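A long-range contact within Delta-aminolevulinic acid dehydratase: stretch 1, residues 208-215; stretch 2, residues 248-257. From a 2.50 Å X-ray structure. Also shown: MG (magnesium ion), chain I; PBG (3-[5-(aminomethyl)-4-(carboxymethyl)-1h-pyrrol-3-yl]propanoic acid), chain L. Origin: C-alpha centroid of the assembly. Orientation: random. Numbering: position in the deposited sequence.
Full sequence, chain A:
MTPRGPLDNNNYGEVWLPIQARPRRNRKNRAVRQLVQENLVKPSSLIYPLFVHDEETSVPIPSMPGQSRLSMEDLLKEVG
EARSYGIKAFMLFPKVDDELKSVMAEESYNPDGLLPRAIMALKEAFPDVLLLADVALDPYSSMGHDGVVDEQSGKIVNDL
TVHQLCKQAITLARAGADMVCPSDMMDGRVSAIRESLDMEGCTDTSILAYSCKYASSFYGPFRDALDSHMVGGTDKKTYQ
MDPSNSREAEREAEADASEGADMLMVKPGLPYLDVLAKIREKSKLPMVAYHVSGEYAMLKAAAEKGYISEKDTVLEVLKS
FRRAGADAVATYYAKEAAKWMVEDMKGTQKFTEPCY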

# COMPACT_ATOMS: atom_id res chain seq x y z
N LEU A 208 -9.95 -2.35 28.61
CA LEU A 208 -8.59 -2.19 28.12
C LEU A 208 -8.02 -3.61 27.88
O LEU A 208 -7.69 -4.34 28.82
CB LEU A 208 -7.77 -1.39 29.12
CG LEU A 208 -6.23 -1.20 29.05
CD1 LEU A 208 -5.64 -1.19 27.66
CD2 LEU A 208 -5.88 0.08 29.84
N ALA A 209 -7.97 -4.01 26.61
CA ALA A 209 -7.62 -5.39 26.29
C ALA A 209 -6.12 -5.50 26.21
O ALA A 209 -5.48 -4.75 25.49
CB ALA A 209 -8.27 -5.82 24.96
N TYR A 210 -5.54 -6.41 26.98
CA TYR A 210 -4.14 -6.77 26.78
C TYR A 210 -4.11 -7.72 25.59
O TYR A 210 -4.36 -8.88 25.76
CB TYR A 210 -3.58 -7.47 28.00
CG TYR A 210 -3.30 -6.62 29.20
CD1 TYR A 210 -4.31 -6.20 30.01
CD2 TYR A 210 -2.01 -6.31 29.57
CE1 TYR A 210 -4.05 -5.44 31.17
CE2 TYR A 210 -1.73 -5.56 30.70
CZ TYR A 210 -2.75 -5.12 31.51
OH TYR A 210 -2.47 -4.37 32.66
N SER A 211 -3.87 -7.21 24.38
CA SER A 211 -3.88 -8.05 23.17
C SER A 211 -2.59 -8.76 22.96
O SER A 211 -2.60 -9.95 22.69
CB SER A 211 -4.10 -7.24 21.90
OG SER A 211 -5.25 -6.50 22.02
N CYS A 212 -1.49 -8.02 23.05
CA CYS A 212 -0.17 -8.55 22.78
C CYS A 212 0.65 -8.52 24.07
O CYS A 212 1.41 -7.61 24.32
CB CYS A 212 0.49 -7.73 21.67
SG CYS A 212 -0.66 -7.37 20.30
N LYS A 213 0.43 -9.53 24.91
CA LYS A 213 1.10 -9.66 26.19
C LYS A 213 2.00 -10.88 26.08
O LYS A 213 1.53 -11.97 25.81
CB LYS A 213 0.10 -9.88 27.31
CG LYS A 213 0.77 -10.23 28.60
CD LYS A 213 -0.20 -10.19 29.75
CE LYS A 213 0.52 -10.39 31.05
NZ LYS A 213 -0.39 -10.22 32.15
N TYR A 214 3.30 -10.67 26.30
CA TYR A 214 4.27 -11.71 26.01
C TYR A 214 4.64 -12.54 27.24
O TYR A 214 4.56 -12.07 28.36
CB TYR A 214 5.49 -11.08 25.34
CG TYR A 214 5.19 -10.67 23.90
CD1 TYR A 214 4.56 -9.47 23.61
CD2 TYR A 214 5.50 -11.51 22.85
CE1 TYR A 214 4.27 -9.11 22.27
CE2 TYR A 214 5.23 -11.17 21.54
CZ TYR A 214 4.61 -9.97 21.26
OH TYR A 214 4.35 -9.66 19.95
N ALA A 215 5.01 -13.80 27.02
CA ALA A 215 5.46 -14.69 28.09
C ALA A 215 6.81 -14.24 28.57
O ALA A 215 7.81 -14.89 28.34
CB ALA A 215 5.52 -16.16 27.59
MG MG I . -6.53 -12.90 22.38
CHA PBG L . -1.41 -10.66 35.96
C1A PBG L . -0.50 -9.49 35.76
C2A PBG L . 0.89 -9.54 35.66
C3A PBG L . 1.30 -8.23 35.47
C4A PBG L . 0.16 -7.45 35.37
NA PBG L . -0.92 -8.23 35.57
C5A PBG L . 1.81 -10.70 35.90
C6A PBG L . 1.79 -11.79 34.91
O1A PBG L . 0.77 -11.85 34.17
O2A PBG L . 2.70 -12.64 34.89
C7A PBG L . 2.70 -7.77 35.40
C8A PBG L . 2.94 -6.31 35.49
C9A PBG L . 4.32 -5.85 35.72
O3A PBG L . 4.46 -4.73 36.21
O4A PBG L . 5.30 -6.60 35.73
N1 PBG L . -2.31 -11.00 34.91
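Stretch 2 248-257: EAEREAEADA

How does stretch 2 lie on stretch 1? Residues 248-257 are helical throughout, part of a helix that extends beyond the stretch at both ends, and its backbone carries the usual i to i+4 hydrogen bonds, such as Ala253 N to Ala249 O at 2.9 Å. It packs against the strand that includes Leu208 to Ser211, just before the chain turns a corner at Cys212. The two axes come within 8.4 Å of each other and their N-to-C directions make an angle of 157°, so the helix runs nearly antiparallel to the strand. Walking forward along the helix therefore means walking backward along stretch 1, from Tyr214 and Cys212 to Ser211 and then Ala209.

What does the first part of the helix meet? Glu248 makes no contact with stretch 1, but Ala249 sits beside the corner, its CA 5.4 Å from the CA of Cys212. The sulfur of Cys212 lies close to this small residue: SG is 3.6 Å from Ala249 CB, an apolar contact, and 3.4 Å from Ala249 O. Tyr214 also reaches this place. Its CA-to-CB bond points sideways, yet the end of the side chain comes nearer, bringing OH to 3.7 Å from Ala249 CB. Glu250 points away from the strand and Arg251 is out of reach, as the turn of the helix carries them off the contact.

What happens at the next turn, where Glu252 and Ala253 follow? Glu252 points toward stretch 1, and its CB lies 3.3 Å from Ser211 O. The side chain, m at both chi1 and chi2, then leads to the magnesium ion, which Glu252 OE1 binds at 1.9 Å; five waters complete a shell of six oxygen ligands. Ala253 comes closest in backbone register to Ser211, with CA atoms 5.4 Å apart. Ser211 CB is 4.0 Å from Ala253 CA, and Cys212 SG is 4.4 Å from Ala253 CB, so the sulfur touches alanines on two successive turns. The CA-to-CB bond of Ala253 points sideways, and its CB stays 4.5 Å from Ser211 CB.

Which residue ties the later part of the helix to the strand? Glu254 points away and Ala255 makes no contact, but Asp256 points toward stretch 1 and accepts the one direct hydrogen bond between the stretches, from Ser211 OG to Asp256 OD2 at 2.7 Å. The same carboxylate oxygen lies 3.9 Å from Ala209 CB, the next residue along the strand whose CB faces the helix; Tyr210, between them, points away. Water 1, itself a magnesium ligand at 2.4 Å from MG, adds a second link: it donates to Asp256 OD2 at 2.6 Å and, in a weak hydrogen bond, to Ser211 O at 3.4 Å. Ala257 lies beyond the contact. In all, 296 Å² is buried, counting both sides, in a small contact in which Ser211 and Asp256 have the largest areas covered, with Cys212 and Ala249 next.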

# COMPACT_ATOMS: atom_id res chain seq x y z
N GLU A 248 1.94 -12.84 14.94
CA GLU A 248 0.93 -13.26 15.90
C GLU A 248 0.28 -12.05 16.61
O GLU A 248 -0.90 -12.09 16.92
CB GLU A 248 1.56 -14.22 16.93
CG GLU A 248 0.59 -14.95 17.78
CD GLU A 248 1.27 -15.85 18.82
OE1 GLU A 248 2.54 -15.88 18.92
OE2 GLU A 248 0.51 -16.55 19.54
N ALA A 249 1.04 -10.99 16.84
CA ALA A 249 0.48 -9.80 17.52
C ALA A 249 -0.72 -9.23 16.75
O ALA A 249 -1.66 -8.79 17.35
CB ALA A 249 1.52 -8.73 17.74
N GLU A 250 -0.66 -9.28 15.43
CA GLU A 250 -1.73 -8.77 14.58
C GLU A 250 -2.96 -9.68 14.62
O GLU A 250 -4.10 -9.22 14.56
CB GLU A 250 -1.23 -8.64 13.14
CG GLU A 250 0.00 -7.71 13.03
CD GLU A 250 0.59 -7.64 11.60
OE1 GLU A 250 1.83 -7.89 11.46
OE2 GLU A 250 -0.21 -7.35 10.65
N ARG A 251 -2.73 -10.97 14.71
CA ARG A 251 -3.83 -11.87 14.91
C ARG A 251 -4.57 -11.47 16.21
O ARG A 251 -5.78 -11.31 16.22
CB ARG A 251 -3.30 -13.30 14.97
CG ARG A 251 -4.30 -14.34 14.61
CD ARG A 251 -3.78 -15.76 14.85
NE ARG A 251 -4.92 -16.66 14.92
CZ ARG A 251 -4.87 -17.94 15.28
NH1 ARG A 251 -3.71 -18.49 15.57
NH2 ARG A 251 -5.99 -18.67 15.30
N GLU A 252 -3.83 -11.25 17.28
CA GLU A 252 -4.48 -10.94 18.55
C GLU A 252 -5.16 -9.57 18.51
O GLU A 252 -6.30 -9.42 18.98
CB GLU A 252 -3.48 -11.05 19.70
CG GLU A 252 -3.03 -12.53 19.99
CD GLU A 252 -3.98 -13.29 20.91
OE1 GLU A 252 -4.87 -12.67 21.53
OE2 GLU A 252 -3.85 -14.53 21.04
N ALA A 253 -4.47 -8.57 17.96
CA ALA A 253 -4.98 -7.22 17.99
C ALA A 253 -6.26 -7.15 17.15
O ALA A 253 -7.27 -6.64 17.61
CB ALA A 253 -3.93 -6.24 17.54
N GLU A 254 -6.27 -7.70 15.95
CA GLU A 254 -7.47 -7.64 15.09
C GLU A 254 -8.67 -8.29 15.77
O GLU A 254 -9.79 -7.80 15.69
CB GLU A 254 -7.22 -8.27 13.70
N ALA A 255 -8.44 -9.40 16.46
CA ALA A 255 -9.54 -10.10 17.13
C ALA A 255 -10.11 -9.33 18.34
O ALA A 255 -11.30 -9.39 18.59
CB ALA A 255 -9.09 -11.52 17.53
N ASP A 256 -9.28 -8.63 19.10
CA ASP A 256 -9.79 -7.91 20.25
C ASP A 256 -10.54 -6.69 19.78
O ASP A 256 -11.53 -6.32 20.40
CB ASP A 256 -8.68 -7.50 21.22
CG ASP A 256 -8.08 -8.70 21.96
OD1 ASP A 256 -8.70 -9.80 22.12
OD2 ASP A 256 -6.96 -8.49 22.40
N ALA A 257 -10.10 -6.09 18.68
CA ALA A 257 -10.84 -5.00 18.06
C ALA A 257 -12.25 -5.43 17.70
O ALA A 257 -13.23 -4.76 18.04
CB ALA A 257 -10.14 -4.52 16.83
O HOH W 1 -5.88 -10.76 23.18
O HOH W 2 -5.35 -13.56 23.96
O HOH W 3 -6.39 -15.05 21.94
O HOH W 4 -7.79 -11.70 21.10
O HOH W 5 -8.00 -13.27 23.71